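Local coordinates for repressor protein C2 (Enterobacteria phage P22, PDB 2R1J), which maintains phage lysogeny by binding the OR and OL operators and blocking transcription of the genes needed for lytic development, at a contact of chain A with DNA. Sequence-based numbering; all coordinates share one arbitrary frame.

A contact of chain A with DNA. Residues 30-34, 37. With nucleotides of chain B; nucleotides of chain C.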
loop_
_atom_site.group_PDB
_atom_site.type_symbol
_atom_site.label_atom_id
_atom_site.label_comp_id
_atom_site.label_asym_id
_atom_site.label_seq_id
_atom_site.Cartn_x
_atom_site.Cartn_y
_atom_site.Cartn_z
ATOM N N VAL A 30 8.069 -9.310 -7.391
ATOM C CA VAL A 30 9.210 -9.172 -6.491
ATOM C C VAL A 30 9.903 -10.512 -6.382
ATOM O O VAL A 30 9.409 -11.509 -6.901
ATOM C CB VAL A 30 8.807 -8.729 -5.067
ATOM C CG1 VAL A 30 8.150 -7.342 -5.132
ATOM C CG2 VAL A 30 7.848 -9.723 -4.423
ATOM N N SER A 31 11.040 -10.529 -5.699
ATOM C CA SER A 31 11.795 -11.758 -5.520
ATOM C C SER A 31 11.170 -12.639 -4.453
ATOM O O SER A 31 10.343 -12.207 -3.656
ATOM C CB SER A 31 13.225 -11.436 -5.096
ATOM O OG SER A 31 13.267 -10.848 -3.808
ATOM N N ASN A 32 11.587 -13.902 -4.441
ATOM C CA ASN A 32 11.093 -14.813 -3.433
ATOM C C ASN A 32 11.607 -14.317 -2.077
ATOM O O ASN A 32 10.953 -14.486 -1.052
ATOM C CB ASN A 32 11.629 -16.217 -3.716
ATOM C CG ASN A 32 13.116 -16.283 -3.637
ATOM O OD1 ASN A 32 13.819 -15.556 -4.349
ATOM N ND2 ASN A 32 13.628 -17.149 -2.769
ATOM N N VAL A 33 12.789 -13.706 -2.056
ATOM C CA VAL A 33 13.319 -13.200 -0.794
ATOM C C VAL A 33 12.389 -12.100 -0.208
ATOM O O VAL A 33 12.154 -12.049 1.004
ATOM C CB VAL A 33 14.764 -12.655 -0.976
ATOM C CG1 VAL A 33 15.297 -12.131 0.366
ATOM C CG2 VAL A 33 15.672 -13.771 -1.491
ATOM N N ALA A 34 11.853 -11.222 -1.051
ATOM C CA ALA A 34 10.951 -10.201 -0.555
ATOM C C ALA A 34 9.733 -10.862 0.100
ATOM O O ALA A 34 9.251 -10.435 1.145
ATOM C CB ALA A 34 10.503 -9.294 -1.694
ATOM N N GLN A 37 10.720 -12.010 3.441
ATOM C CA GLN A 37 10.867 -10.912 4.379
ATOM C C GLN A 37 9.505 -10.427 4.888
ATOM O O GLN A 37 9.370 -10.136 6.065
ATOM C CB GLN A 37 11.662 -9.781 3.713
ATOM C CG GLN A 37 13.075 -10.145 3.373
ATOM C CD GLN A 37 13.716 -9.155 2.400
ATOM O OE1 GLN A 37 13.021 -8.496 1.619
ATOM N NE2 GLN A 37 15.043 -9.072 2.429
ATOM P P DC B 13 9.095 -3.844 -0.539
ATOM O OP1 DC B 13 7.730 -3.703 -1.044
ATOM O OP2 DC B 13 9.495 -5.040 0.234
ATOM O "O5'" DC B 13 9.997 -3.827 -1.836
ATOM C "C5'" DC B 13 10.774 -4.952 -2.210
ATOM C "C4'" DC B 13 12.058 -4.479 -2.846
ATOM O "O4'" DC B 13 12.880 -3.901 -1.790
ATOM C "C3'" DC B 13 12.877 -5.647 -3.395
ATOM O "O3'" DC B 13 12.711 -5.839 -4.779
ATOM C "C2'" DC B 13 14.319 -5.311 -3.057
ATOM C "C1'" DC B 13 14.258 -4.182 -2.036
ATOM N N1 DC B 13 14.883 -4.617 -0.768
ATOM C C2 DC B 13 16.268 -4.477 -0.631
ATOM O O2 DC B 13 16.905 -4.091 -1.599
ATOM N N3 DC B 13 16.865 -4.797 0.535
ATOM C C4 DC B 13 16.144 -5.285 1.546
ATOM N N4 DC B 13 16.776 -5.553 2.703
ATOM C C5 DC B 13 14.736 -5.501 1.422
ATOM C C6 DC B 13 14.147 -5.141 0.261
ATOM P P DT B 14 12.894 -7.320 -5.389
ATOM O OP1 DT B 14 12.146 -7.311 -6.662
ATOM O OP2 DT B 14 12.570 -8.302 -4.336
ATOM O "O5'" DT B 14 14.440 -7.383 -5.733
ATOM C "C5'" DT B 14 15.021 -6.331 -6.503
ATOM C "C4'" DT B 14 16.501 -6.567 -6.652
ATOM O "O4'" DT B 14 17.143 -6.304 -5.383
ATOM C "C3'" DT B 14 16.776 -8.030 -6.988
ATOM O "O3'" DT B 14 17.625 -8.223 -8.102
ATOM C "C2'" DT B 14 17.417 -8.603 -5.747
ATOM C "C1'" DT B 14 17.954 -7.406 -4.989
ATOM N N1 DT B 14 17.760 -7.612 -3.542
ATOM C C2 DT B 14 18.832 -7.544 -2.683
ATOM O O2 DT B 14 19.978 -7.341 -3.054
ATOM N N3 DT B 14 18.521 -7.742 -1.368
ATOM C C4 DT B 14 17.287 -8.031 -0.845
ATOM O O4 DT B 14 17.165 -8.188 0.361
ATOM C C5 DT B 14 16.205 -8.121 -1.809
ATOM C C7 DT B 14 14.829 -8.488 -1.344
ATOM C C6 DT B 14 16.490 -7.888 -3.084
ATOM P P DT B 15 17.769 -9.708 -8.706
ATOM O OP1 DT B 15 17.778 -9.598 -10.184
ATOM O OP2 DT B 15 16.761 -10.565 -8.037
ATOM O "O5'" DT B 15 19.183 -10.201 -8.173
ATOM C "C5'" DT B 15 20.347 -9.409 -8.357
ATOM C "C4'" DT B 15 21.514 -10.009 -7.608
ATOM O "O4'" DT B 15 21.298 -9.886 -6.183
ATOM C "C3'" DT B 15 21.806 -11.490 -7.866
ATOM O "O3'" DT B 15 23.231 -11.665 -7.878
ATOM C "C2'" DT B 15 21.201 -12.183 -6.658
ATOM C "C1'" DT B 15 21.428 -11.155 -5.558
ATOM N N1 DT B 15 20.462 -11.194 -4.452
ATOM C C2 DT B 15 20.947 -11.138 -3.168
ATOM O O2 DT B 15 22.135 -11.122 -2.896
ATOM N N3 DT B 15 19.984 -11.112 -2.198
ATOM C C4 DT B 15 18.624 -11.162 -2.377
ATOM O O4 DT B 15 17.888 -11.135 -1.395
ATOM C C5 DT B 15 18.181 -11.257 -3.743
ATOM C C7 DT B 15 16.717 -11.355 -4.030
ATOM C C6 DT B 15 19.109 -11.264 -4.706
ATOM P P DA B 16 23.872 -13.081 -8.300
ATOM O OP1 DA B 16 24.903 -12.795 -9.322
ATOM O OP2 DA B 16 22.801 -14.064 -8.590
ATOM O "O5'" DA B 16 24.591 -13.548 -6.967
ATOM C "C5'" DA B 16 25.544 -12.714 -6.329
ATOM C "C4'" DA B 16 25.988 -13.338 -5.028
ATOM O "O4'" DA B 16 24.919 -13.253 -4.054
ATOM C "C3'" DA B 16 26.370 -14.818 -5.117
ATOM O "O3'" DA B 16 27.533 -15.036 -4.313
ATOM C "C2'" DA B 16 25.158 -15.537 -4.538
ATOM C "C1'" DA B 16 24.649 -14.538 -3.507
ATOM N N9 DA B 16 23.214 -14.602 -3.212
ATOM C C8 DA B 16 22.175 -14.755 -4.090
ATOM N N7 DA B 16 20.994 -14.749 -3.516
ATOM C C5 DA B 16 21.281 -14.579 -2.169
ATOM C C6 DA B 16 20.460 -14.476 -1.024
ATOM N N6 DA B 16 19.129 -14.513 -1.058
ATOM N N1 DA B 16 21.066 -14.325 0.176
ATOM C C2 DA B 16 22.399 -14.269 0.214
ATOM N N3 DA B 16 23.274 -14.338 -0.791
ATOM C C4 DA B 16 22.642 -14.497 -1.967
ATOM P P DT C 4 11.229 -18.613 5.507
ATOM O OP1 DT C 4 10.469 -18.830 6.758
ATOM O OP2 DT C 4 10.721 -17.600 4.533
ATOM O "O5'" DT C 4 12.723 -18.285 5.932
ATOM C "C5'" DT C 4 13.460 -19.248 6.689
ATOM C "C4'" DT C 4 14.890 -18.809 6.894
ATOM O "O4'" DT C 4 15.623 -18.859 5.653
ATOM C "C3'" DT C 4 15.107 -17.408 7.465
ATOM O "O3'" DT C 4 16.134 -17.524 8.447
ATOM C "C2'" DT C 4 15.592 -16.605 6.265
ATOM C "C1'" DT C 4 16.359 -17.648 5.477
ATOM N N1 DT C 4 16.480 -17.434 4.025
ATOM C C2 DT C 4 17.739 -17.507 3.448
ATOM O O2 DT C 4 18.771 -17.599 4.089
ATOM N N3 DT C 4 17.745 -17.459 2.081
ATOM C C4 DT C 4 16.653 -17.322 1.251
ATOM O O4 DT C 4 16.805 -17.352 0.042
ATOM C C5 DT C 4 15.379 -17.169 1.916
ATOM C C7 DT C 4 14.155 -16.951 1.090
ATOM C C6 DT C 4 15.353 -17.227 3.259
ATOM P P DT C 5 16.537 -16.273 9.361
ATOM O OP1 DT C 5 16.800 -16.817 10.715
ATOM O OP2 DT C 5 15.577 -15.153 9.196
ATOM O "O5'" DT C 5 17.935 -15.843 8.741
ATOM C "C5'" DT C 5 18.983 -16.794 8.626
ATOM C "C4'" DT C 5 20.214 -16.174 8.011
ATOM O "O4'" DT C 5 20.084 -16.071 6.577
ATOM C "C3'" DT C 5 20.615 -14.790 8.516
ATOM O "O3'" DT C 5 22.016 -14.805 8.808
ATOM C "C2'" DT C 5 20.301 -13.875 7.340
ATOM C "C1'" DT C 5 20.513 -14.791 6.147
ATOM N N1 DT C 5 19.758 -14.485 4.921
ATOM C C2 DT C 5 20.447 -14.491 3.744
ATOM O O2 DT C 5 21.650 -14.598 3.693
ATOM N N3 DT C 5 19.671 -14.343 2.621
ATOM C C4 DT C 5 18.312 -14.152 2.578
ATOM O O4 DT C 5 17.752 -14.064 1.501
ATOM C C5 DT C 5 17.658 -14.079 3.867
ATOM C C7 DT C 5 16.185 -13.816 3.935
ATOM C C6 DT C 5 18.407 -14.249 4.960
ATOM P P DA C 6 22.714 -13.501 9.427
ATOM O OP1 DA C 6 23.797 -13.931 10.354
ATOM O OP2 DA C 6 21.639 -12.602 9.915
ATOM O "O5'" DA C 6 23.403 -12.865 8.149
ATOM C "C5'" DA C 6 24.314 -13.638 7.393
ATOM C "C4'" DA C 6 24.896 -12.803 6.282
ATOM O "O4'" DA C 6 23.955 -12.703 5.186
ATOM C "C3'" DA C 6 25.240 -11.373 6.693
ATOM O "O3'" DA C 6 26.557 -11.075 6.231
ATOM C "C2'" DA C 6 24.168 -10.532 6.004
ATOM C "C1'" DA C 6 23.852 -11.353 4.760
ATOM N N9 DA C 6 22.519 -11.192 4.166
ATOM C C8 DA C 6 21.331 -11.128 4.833
ATOM N N7 DA C 6 20.286 -11.082 4.042
ATOM C C5 DA C 6 20.824 -11.084 2.771
ATOM C C6 DA C 6 20.232 -11.036 1.495
ATOM N N6 DA C 6 18.913 -10.984 1.288
ATOM N N1 DA C 6 21.042 -11.040 0.428
ATOM C C2 DA C 6 22.363 -11.086 0.628
ATOM N N3 DA C 6 23.038 -11.136 1.773
ATOM C C4 DA C 6 22.199 -11.133 2.824
HETATM O O HOH W 1 11.389 -6.377 1.657
HETATM O O HOH W 2 17.465 -10.412 4.127
HETATM O O HOH W 3 16.683 -17.229 -2.700
#
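Val33 points tip-first into the major groove of the operator, where thymine methyls of both strands surround its two branches. CG2 lies 3.7 Å from the C7 methyl of DT15 of chain B, while CG1, anti to the backbone N (chi1 -180°), reaches across to C7 of DT5 of chain C at 4.0 Å and also borders C7 of DT14 of chain B. The apolar fit spans three successive pairs, the thymine changing strand at the third, and probably favours thymine at these positions by shape. Beside it, the extended Gln37 sends its amide NE2 to the Hoogsteen-edge O4 of DT14 of chain B (3.1 Å, 147° at H), the acceptor lying close to the amide plane. O4, a pure acceptor, favours this flip of the amide; waters extend both ends: one bridges OE1 to phosphate oxygen OP2 of DC13 of chain B, another links NE2 to N7 and N6 of DA6 of chain C. On the DNA backbone, OP2 of DT14 of chain B is gripped twice by Ser31, through its N at 3.0 Å and its hydroxyl OG at 2.7 Å. The chi1 of 66° tucks OG back over its own main chain, where it also accepts from Ala34 N (3.1 Å), capping the helix start and fixing the hydroxyl. Asn32 reaches O4 of DT4 of chain C through a water held by ND2. The phosphate clamp lies at the N-terminal end of recognition helix 32-39, whose dipole may favour it; helices 21-28 and 32-39 together form the helix-turn-helix of the N-terminal DNA-binding domain.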